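Local coordinates for protein endopolygalacturonase (Chondrostereum purpureum, PDB 1K5C) that probably hydrolyses the alpha-1,4 links between galacturonosyl units of polygalacturonate, as a glycoside hydrolase of family 28, at residues A[284-290]-A[311-317]; A[220-225]-A[249-255]. One frame throughout, in Å; residues are numbered along the deposited sequence.

Both contacts join successive coils of one right-handed parallel beta-helix, and their centres lie about 10 Å apart. Contact 2 pairs two coils at the corner where the chain passes between sheets; contact 1 follows it and pairs the next two coils on the sheet that holds strands 247-251 and 285-289. They meet directly: Asn290 N lies 2.8 Å from Ile251 O, a probable hydrogen bond, and Val289 CG1 packs 3.7 Å from Gly255 CA. Contact 2 borders the galacturonate site, unoccupied in this structure, the side chains of Tyr223 and Met222 coming within about 3 Å of those of Arg226 and His195, respectively. The Ile287 side chain of contact 1 stays about 10 Å from Arg226's.

Contact 1: A[284-290]-A[311-317]; sequences ATTIKVN and QLTVTGG
Strands 285-289 and 312-315, from successive beta-helix coils, run parallel; their axes approach to 4.7 Å, with 11° between N-to-C directions. Gln311 (phi/psi -95/9°) turns a corner, its CA 4.8 Å from Ala284 CA, and its O accepts from Thr285 N (2.9 Å). Leu312 to Thr315 then bridge Thr285 to Lys288 in order. Leu312 lies on the buried face, its t,p rotamer bringing CD1 to 3.8 Å from Ile287 CD1. Thr313 N donates to Thr285 O (2.9 Å) and Thr313 O accepts from Ile287 N (2.8 Å). Val314 CG1 packs 4.0 Å from both Ile287 CB and Val289 CG1. Thr315 N binds Ile287 O and Thr315 O binds Val289 N, each at 2.9 Å; Thr315 OG1 (p) shares a water with Ile287 O. Gly316 (95/173°) has no space for a CB beside Val289 O. Gly317 (59/-147°) N reaches Val289 O through a second water. Backbone bonds thus tie the coils, aliphatic side chains fill the interior, Asn246 N satisfies the buried Thr285 OG1, and the Thr286-Lys288-Thr313-Thr315 face stays polar.

Contact 2: A[220-225]-A[249-255]; sequences RSMYGV and SGIAKYG
Segments 220-225 and 249-255 lie side by side in parallel where two successive coils of a beta-helix turn the same corner. Arg220 (phi/psi 44/58°) lies beside Gly250 (69/38°), both at positive phi, and Ser221 and Met222 then face Ile251 and Ala252. Lys253 is an extra residue at the bend, so that Tyr223 pairs with Tyr254 (CA-CA 4.9 Å) and Gly224 with Gly255. Ser221 N donates to Gly250 O (3.2 Å), and Ala252 N to Ser221 O (2.9 Å). Met222 O absorbs the extra residue by accepting from both Lys253 N (2.9 Å) and Tyr254 N (3.3 Å). Gly224 N then binds Tyr254 O (3.1 Å), and Val225 N binds Gly255 O (3.0 Å). A CB on Gly224 would clash with Gly255 O.

Ile251 (chi1 m, chi2 m) brings CD1 to 3.9 Å from Ser221 CB, while its CG2 lies 3.6 Å from Met222 O. Tyr223 and Tyr254, both chi1 m, meet at their edges, with Tyr223 CE1 3.9 Å from Tyr254 CD2. Met222 CG packs 3.9 Å from Lys253 CB. The fully extended Lys253 side chain runs past the Tyr223 ring; a water bridges Lys253 NZ (3.1 Å) and Tyr223 OH (2.6 Å), and NZ also forms a salt bridge with Asp265.

Arg226, a galacturonate-binding residue, makes a cation-pi contact with Tyr223, and Met222 touches His195, which binds galacturonate and is the predicted active-site residue, so this corner borders the substrate site. Ile251 packs on Val289 of strand 285-289 in the following coil, and Tyr254 on Thr294 and Thr297 of strand 294-299.

Contact 1: A[284-290]-A[311-317]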
ATOM      1  N   ALA A 284      -4.281  22.086   0.139  1.00 14.84           N
ATOM      2  CA  ALA A 284      -5.628  21.579   0.173  1.00 15.12           C
ATOM      3  C   ALA A 284      -5.669  20.090  -0.199  1.00 13.78           C
ATOM      4  O   ALA A 284      -5.107  19.671  -1.220  1.00 15.54           O
ATOM      5  CB  ALA A 284      -6.476  22.363  -0.819  1.00 19.92           C
ATOM      6  N   THR A 285      -6.418  19.329   0.615  1.00 12.57           N
ATOM      7  CA  THR A 285      -6.838  17.995   0.194  1.00 12.34           C
ATOM      8  C   THR A 285      -8.335  18.142  -0.206  1.00 12.73           C
ATOM      9  O   THR A 285      -9.170  18.469   0.631  1.00 14.64           O
ATOM     10  CB  THR A 285      -6.649  16.963   1.284  1.00 12.18           C
ATOM     11  OG1 THR A 285      -5.235  16.694   1.417  1.00 11.87           O
ATOM     12  CG2 THR A 285      -7.385  15.658   0.963  1.00 12.81           C
ATOM     13  N   THR A 286      -8.554  17.981  -1.500  1.00 12.10           N
ATOM     14  CA  THR A 286      -9.897  18.117  -2.025  1.00 12.15           C
ATOM     15  C   THR A 286     -10.357  16.739  -2.476  1.00 11.70           C
ATOM     16  O   THR A 286      -9.618  16.000  -3.149  1.00 13.64           O
ATOM     17  CB  THR A 286      -9.963  19.127  -3.188  1.00 13.14           C
ATOM     18  OG1 THR A 286      -9.207  18.633  -4.362  0.71 12.50           O
ATOM     19  CG2 THR A 286      -9.462  20.502  -2.755  0.71 14.78           C
ATOM     20  N   ILE A 287     -11.595  16.402  -2.068  1.00 12.40           N
ATOM     21  CA  ILE A 287     -12.144  15.060  -2.352  1.00 12.11           C
ATOM     22  C   ILE A 287     -13.556  15.213  -2.905  1.00 12.64           C
ATOM     23  O   ILE A 287     -14.392  15.851  -2.278  1.00 15.38           O
ATOM     24  CB  ILE A 287     -12.192  14.198  -1.048  1.00 12.16           C
ATOM     25  CG1 ILE A 287     -10.853  14.192  -0.334  1.00 12.05           C
ATOM     26  CG2 ILE A 287     -12.741  12.816  -1.373  1.00 12.84           C
ATOM     27  CD1 ILE A 287     -10.806  13.287   0.904  1.00 12.79           C
ATOM     28  N   LYS A 288     -13.778  14.683  -4.087  1.00 12.16           N
ATOM     29  CA  LYS A 288     -15.106  14.699  -4.749  1.00 12.82           C
ATOM     30  C   LYS A 288     -15.637  13.290  -4.756  1.00 12.74           C
ATOM     31  O   LYS A 288     -14.940  12.356  -5.222  1.00 13.91           O
ATOM     32  CB  LYS A 288     -14.994  15.240  -6.172  1.00 15.59           C
ATOM     33  CG  LYS A 288     -14.469  16.689  -6.207  1.00 17.29           C
ATOM     34  CD  LYS A 288     -14.273  17.323  -7.601  1.00 23.48           C
ATOM     35  CE  LYS A 288     -13.445  18.587  -7.619  1.00 28.68           C
ATOM     36  NZ  LYS A 288     -13.125  19.369  -8.918  1.00 28.58           N
ATOM     37  N   VAL A 289     -16.849  13.100  -4.244  1.00 12.83           N
ATOM     38  CA  VAL A 289     -17.423  11.791  -4.142  1.00 12.91           C
ATOM     39  C   VAL A 289     -18.652  11.678  -5.061  1.00 13.66           C
ATOM     40  O   VAL A 289     -19.313  12.670  -5.422  1.00 14.04           O
ATOM     41  CB  VAL A 289     -17.763  11.397  -2.688  1.00 12.57           C
ATOM     42  CG1 VAL A 289     -16.592  11.633  -1.736  1.00 12.98           C
ATOM     43  CG2 VAL A 289     -19.026  12.096  -2.165  1.00 13.66           C
ATOM     44  N   ASN A 290     -18.981  10.438  -5.398  1.00 14.20           N
ATOM     45  CA  ASN A 290     -20.101  10.130  -6.279  1.00 14.92           C
ATOM     46  C   ASN A 290     -21.429  10.330  -5.591  1.00 14.39           C
ATOM     47  O   ASN A 290     -21.520  10.483  -4.367  1.00 14.61           O
ATOM     48  CB  ASN A 290     -20.015   8.668  -6.725  1.00 17.72           C
ATOM     49  CG  ASN A 290     -18.842   8.471  -7.687  1.00 20.78           C
ATOM     50  OD1 ASN A 290     -18.181   9.396  -8.147  1.00 21.77           O
ATOM     51  ND2 ASN A 290     -18.592   7.182  -7.966  1.00 24.69           N
ATOM     52  N   GLN A 311      -7.601  22.091   6.030  1.00 11.76           N
ATOM     53  CA  GLN A 311      -7.347  22.067   4.580  1.00 12.66           C
ATOM     54  C   GLN A 311      -8.127  20.978   3.843  1.00 12.40           C
ATOM     55  O   GLN A 311      -7.908  20.790   2.638  1.00 13.33           O
ATOM     56  CB  GLN A 311      -5.834  21.950   4.310  1.00 12.98           C
ATOM     57  CG  GLN A 311      -5.090  23.253   4.748  1.00 14.55           C
ATOM     58  CD  GLN A 311      -5.502  24.412   3.843  1.00 15.86           C
ATOM     59  OE1 GLN A 311      -6.462  25.109   4.104  1.00 20.80           O
ATOM     60  NE2 GLN A 311      -4.820  24.584   2.741  1.00 19.04           N
ATOM     61  N   LEU A 312      -9.072  20.313   4.528  1.00 12.36           N
ATOM     62  CA  LEU A 312      -9.908  19.314   3.845  1.00 12.37           C
ATOM     63  C   LEU A 312     -11.158  19.961   3.267  1.00 12.33           C
ATOM     64  O   LEU A 312     -11.897  20.661   3.994  1.00 13.20           O
ATOM     65  CB  LEU A 312     -10.324  18.244   4.876  1.00 12.91           C
ATOM     66  CG  LEU A 312     -11.237  17.151   4.371  1.00 13.22           C
ATOM     67  CD1 LEU A 312     -10.546  16.345   3.218  1.00 14.50           C
ATOM     68  CD2 LEU A 312     -11.666  16.208   5.506  1.00 15.45           C
ATOM     69  N   THR A 313     -11.449  19.649   2.025  1.00 12.44           N
ATOM     70  CA  THR A 313     -12.752  19.990   1.396  1.00 12.56           C
ATOM     71  C   THR A 313     -13.288  18.705   0.757  1.00 13.14           C
ATOM     72  O   THR A 313     -12.587  18.158  -0.102  1.00 14.90           O
ATOM     73  CB  THR A 313     -12.632  21.114   0.360  1.00 14.42           C
ATOM     74  OG1 THR A 313     -12.122  22.285   0.986  1.00 15.96           O
ATOM     75  CG2 THR A 313     -13.991  21.361  -0.288  1.00 16.11           C
ATOM     76  N   VAL A 314     -14.461  18.283   1.151  1.00 12.70           N
ATOM     77  CA  VAL A 314     -15.102  17.117   0.540  1.00 12.92           C
ATOM     78  C   VAL A 314     -16.475  17.564   0.011  1.00 12.67           C
ATOM     79  O   VAL A 314     -17.232  18.184   0.780  1.00 13.94           O
ATOM     80  CB  VAL A 314     -15.278  15.946   1.526  1.00 12.66           C
ATOM     81  CG1 VAL A 314     -15.762  14.682   0.761  1.00 13.14           C
ATOM     82  CG2 VAL A 314     -13.992  15.631   2.289  1.00 13.38           C
ATOM     83  N   THR A 315     -16.760  17.246  -1.239  1.00 13.45           N
ATOM     84  CA  THR A 315     -18.013  17.626  -1.887  1.00 13.51           C
ATOM     85  C   THR A 315     -18.610  16.393  -2.607  1.00 13.44           C
ATOM     86  O   THR A 315     -17.929  15.420  -2.865  1.00 13.98           O
ATOM     87  CB  THR A 315     -17.800  18.782  -2.888  1.00 14.84           C
ATOM     88  OG1 THR A 315     -16.820  18.374  -3.874  1.00 16.16           O
ATOM     89  CG2 THR A 315     -17.333  20.073  -2.171  1.00 17.31           C
ATOM     90  N   GLY A 316     -19.915  16.543  -2.886  1.00 14.10           N
ATOM     91  CA  GLY A 316     -20.661  15.465  -3.529  1.00 14.18           C
ATOM     92  C   GLY A 316     -21.387  14.581  -2.493  1.00 13.51           C
ATOM     93  O   GLY A 316     -21.168  14.685  -1.273  1.00 13.74           O
ATOM     94  N   GLY A 317     -22.207  13.654  -3.001  1.00 14.12           N
ATOM     95  CA  GLY A 317     -22.755  12.617  -2.136  1.00 14.57           C
ATOM     96  C   GLY A 317     -23.556  13.189  -0.988  1.00 14.15           C
ATOM     97  O   GLY A 317     -24.264  14.217  -1.107  1.00 15.33           O
TER
HETATM   98  O   HOH W   1     -14.250  18.978  -3.097  1.00 25.75           O
HETATM   99  O   HOH W   2     -21.944  13.511  -5.936  1.00 16.43           O

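Contact 2: A[220-225]-A[249-255]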
ATOM      1  N   ARG A 220     -11.355   7.196  -9.269  1.00 12.69           N
ATOM      2  CA  ARG A 220     -12.117   5.977  -9.574  1.00 12.50           C
ATOM      3  C   ARG A 220     -11.837   4.860  -8.538  1.00 11.86           C
ATOM      4  O   ARG A 220     -11.402   3.772  -8.877  1.00 12.54           O
ATOM      5  CB  ARG A 220     -11.827   5.548 -11.013  1.00 13.85           C
ATOM      6  CG  ARG A 220     -12.886   4.629 -11.594  1.00 16.75           C
ATOM      7  CD  ARG A 220     -12.573   4.214 -13.031  1.00 20.46           C
ATOM      8  NE  ARG A 220     -11.392   3.410 -13.092  1.00 17.74           N
ATOM      9  CZ  ARG A 220     -11.356   2.078 -12.868  1.00 16.49           C
ATOM     10  NH1 ARG A 220     -12.442   1.335 -12.583  1.00 20.37           N
ATOM     11  NH2 ARG A 220     -10.219   1.475 -12.934  1.00 16.89           N
ATOM     12  N   SER A 221     -12.112   5.208  -7.286  1.00 12.04           N
ATOM     13  CA  SER A 221     -11.778   4.330  -6.144  1.00 12.07           C
ATOM     14  C   SER A 221     -12.942   4.240  -5.223  1.00 11.85           C
ATOM     15  O   SER A 221     -13.839   5.088  -5.185  1.00 12.75           O
ATOM     16  CB  SER A 221     -10.519   4.844  -5.412  1.00 12.39           C
ATOM     17  OG  SER A 221      -9.355   4.765  -6.266  1.00 12.51           O
ATOM     18  N   MET A 222     -12.914   3.215  -4.330  1.00 11.87           N
ATOM     19  CA  MET A 222     -14.034   3.000  -3.421  1.00 11.89           C
ATOM     20  C   MET A 222     -13.980   3.956  -2.226  1.00 11.64           C
ATOM     21  O   MET A 222     -15.041   4.305  -1.666  1.00 12.24           O
ATOM     22  CB  MET A 222     -14.028   1.550  -2.952  1.00 13.30           C
ATOM     23  CG  MET A 222     -15.155   1.097  -2.101  1.00 18.10           C
ATOM     24  SD  MET A 222     -15.180  -0.700  -1.932  1.00 23.26           S
ATOM     25  CE  MET A 222     -14.935  -1.064  -3.591  1.00 20.08           C
ATOM     26  N   TYR A 223     -12.758   4.336  -1.830  1.00 11.49           N
ATOM     27  CA  TYR A 223     -12.559   5.262  -0.721  1.00 11.41           C
ATOM     28  C   TYR A 223     -11.452   6.215  -1.143  1.00 10.92           C
ATOM     29  O   TYR A 223     -10.622   5.868  -1.981  1.00 11.58           O
ATOM     30  CB  TYR A 223     -12.075   4.564   0.583  1.00 12.04           C
ATOM     31  CG  TYR A 223     -12.876   3.323   0.953  1.00 12.26           C
ATOM     32  CD1 TYR A 223     -13.907   3.340   1.855  1.00 16.24           C
ATOM     33  CD2 TYR A 223     -12.561   2.097   0.403  1.00 13.49           C
ATOM     34  CE1 TYR A 223     -14.613   2.152   2.167  1.00 16.61           C
ATOM     35  CE2 TYR A 223     -13.242   0.934   0.677  1.00 14.92           C
ATOM     36  CZ  TYR A 223     -14.284   0.986   1.567  1.00 16.08           C
ATOM     37  OH  TYR A 223     -14.956  -0.171   1.905  1.00 21.15           O
ATOM     38  N   GLY A 224     -11.454   7.407  -0.542  1.00 11.33           N
ATOM     39  CA  GLY A 224     -10.350   8.319  -0.758  1.00 11.14           C
ATOM     40  C   GLY A 224      -9.164   8.003   0.194  1.00 10.46           C
ATOM     41  O   GLY A 224      -8.119   7.532  -0.239  1.00 11.12           O
ATOM     42  N   VAL A 225      -9.396   8.294   1.478  1.00 10.98           N
ATOM     43  CA  VAL A 225      -8.451   7.905   2.516  1.00 11.45           C
ATOM     44  C   VAL A 225      -9.210   7.139   3.589  1.00 10.91           C
ATOM     45  O   VAL A 225     -10.373   7.447   3.921  1.00 11.71           O
ATOM     46  CB  VAL A 225      -7.581   9.071   3.073  1.00 12.47           C
ATOM     47  CG1 VAL A 225      -6.796   9.769   1.947  1.00 12.84           C
ATOM     48  CG2 VAL A 225      -8.480  10.051   3.772  1.00 14.32           C
ATOM     49  N   SER A 249     -10.954  12.103  -6.450  1.00 11.78           N
ATOM     50  CA  SER A 249     -12.239  12.244  -7.131  1.00 12.17           C
ATOM     51  C   SER A 249     -12.745  10.857  -7.541  1.00 12.21           C
ATOM     52  O   SER A 249     -12.021   9.854  -7.534  1.00 12.58           O
ATOM     53  CB  SER A 249     -12.116  13.193  -8.319  1.00 14.44           C
ATOM     54  OG  SER A 249     -11.187  12.712  -9.267  1.00 15.34           O
ATOM     55  N   GLY A 250     -14.013  10.806  -7.922  1.00 12.36           N
ATOM     56  CA  GLY A 250     -14.581   9.570  -8.429  1.00 13.11           C
ATOM     57  C   GLY A 250     -14.715   8.520  -7.324  1.00 12.35           C
ATOM     58  O   GLY A 250     -14.483   7.343  -7.605  1.00 13.45           O
ATOM     59  N   ILE A 251     -15.069   8.925  -6.110  1.00 12.28           N
ATOM     60  CA  ILE A 251     -15.096   8.005  -4.959  1.00 12.00           C
ATOM     61  C   ILE A 251     -16.494   7.448  -4.769  1.00 12.17           C
ATOM     62  O   ILE A 251     -17.501   8.160  -4.652  1.00 13.31           O
ATOM     63  CB  ILE A 251     -14.626   8.742  -3.706  1.00 12.24           C
ATOM     64  CG1 ILE A 251     -13.203   9.290  -3.857  1.00 12.47           C
ATOM     65  CG2 ILE A 251     -14.755   7.798  -2.514  1.00 13.24           C
ATOM     66  CD1 ILE A 251     -12.170   8.244  -4.343  1.00 12.40           C
ATOM     67  N   ALA A 252     -16.557   6.095  -4.682  1.00 12.43           N
ATOM     68  CA  ALA A 252     -17.848   5.417  -4.675  1.00 13.32           C
ATOM     69  C   ALA A 252     -18.480   5.277  -3.317  1.00 13.04           C
ATOM     70  O   ALA A 252     -19.741   5.302  -3.222  1.00 14.44           O
ATOM     71  CB  ALA A 252     -17.726   4.015  -5.304  1.00 14.99           C
ATOM     72  N   LYS A 253     -17.726   5.102  -2.248  1.00 12.68           N
ATOM     73  CA  LYS A 253     -18.290   4.738  -0.957  1.00 13.11           C
ATOM     74  C   LYS A 253     -18.041   5.806   0.101  1.00 12.31           C
ATOM     75  O   LYS A 253     -19.039   6.358   0.649  1.00 12.96           O
ATOM     76  CB  LYS A 253     -17.846   3.362  -0.420  1.00 14.18           C
ATOM     77  CG  LYS A 253     -18.888   2.841   0.557  0.54 13.67           C
ATOM     78  CD  LYS A 253     -18.549   1.436   1.069  0.54 15.49           C
ATOM     79  CE  LYS A 253     -19.656   0.952   2.020  0.54 17.62           C
ATOM     80  NZ  LYS A 253     -19.403  -0.416   2.497  0.54 18.79           N
ATOM     81  N   TYR A 254     -16.789   6.107   0.470  1.00 11.90           N
ATOM     82  CA  TYR A 254     -16.500   7.155   1.444  1.00 11.69           C
ATOM     83  C   TYR A 254     -15.323   8.003   0.994  1.00 11.58           C
ATOM     84  O   TYR A 254     -14.250   7.467   0.691  1.00 11.72           O
ATOM     85  CB  TYR A 254     -16.102   6.615   2.820  1.00 12.93           C
ATOM     86  CG  TYR A 254     -17.189   5.920   3.604  1.00 12.41           C
ATOM     87  CD1 TYR A 254     -17.956   6.679   4.512  1.00 13.05           C
ATOM     88  CD2 TYR A 254     -17.426   4.575   3.513  1.00 13.97           C
ATOM     89  CE1 TYR A 254     -18.971   6.069   5.268  1.00 15.13           C
ATOM     90  CE2 TYR A 254     -18.431   3.950   4.304  1.00 15.49           C
ATOM     91  CZ  TYR A 254     -19.165   4.748   5.166  1.00 15.28           C
ATOM     92  OH  TYR A 254     -20.164   4.135   5.938  1.00 19.44           O
ATOM     93  N   GLY A 255     -15.479   9.345   1.016  1.00 11.35           N
ATOM     94  CA  GLY A 255     -14.310  10.177   0.802  1.00 11.70           C
ATOM     95  C   GLY A 255     -13.239   9.960   1.846  1.00 11.04           C
ATOM     96  O   GLY A 255     -12.060   9.740   1.512  1.00 11.02           O
TER
HETATM   97  O   HOH W   3     -16.621  -1.073   3.654  1.00 42.25           O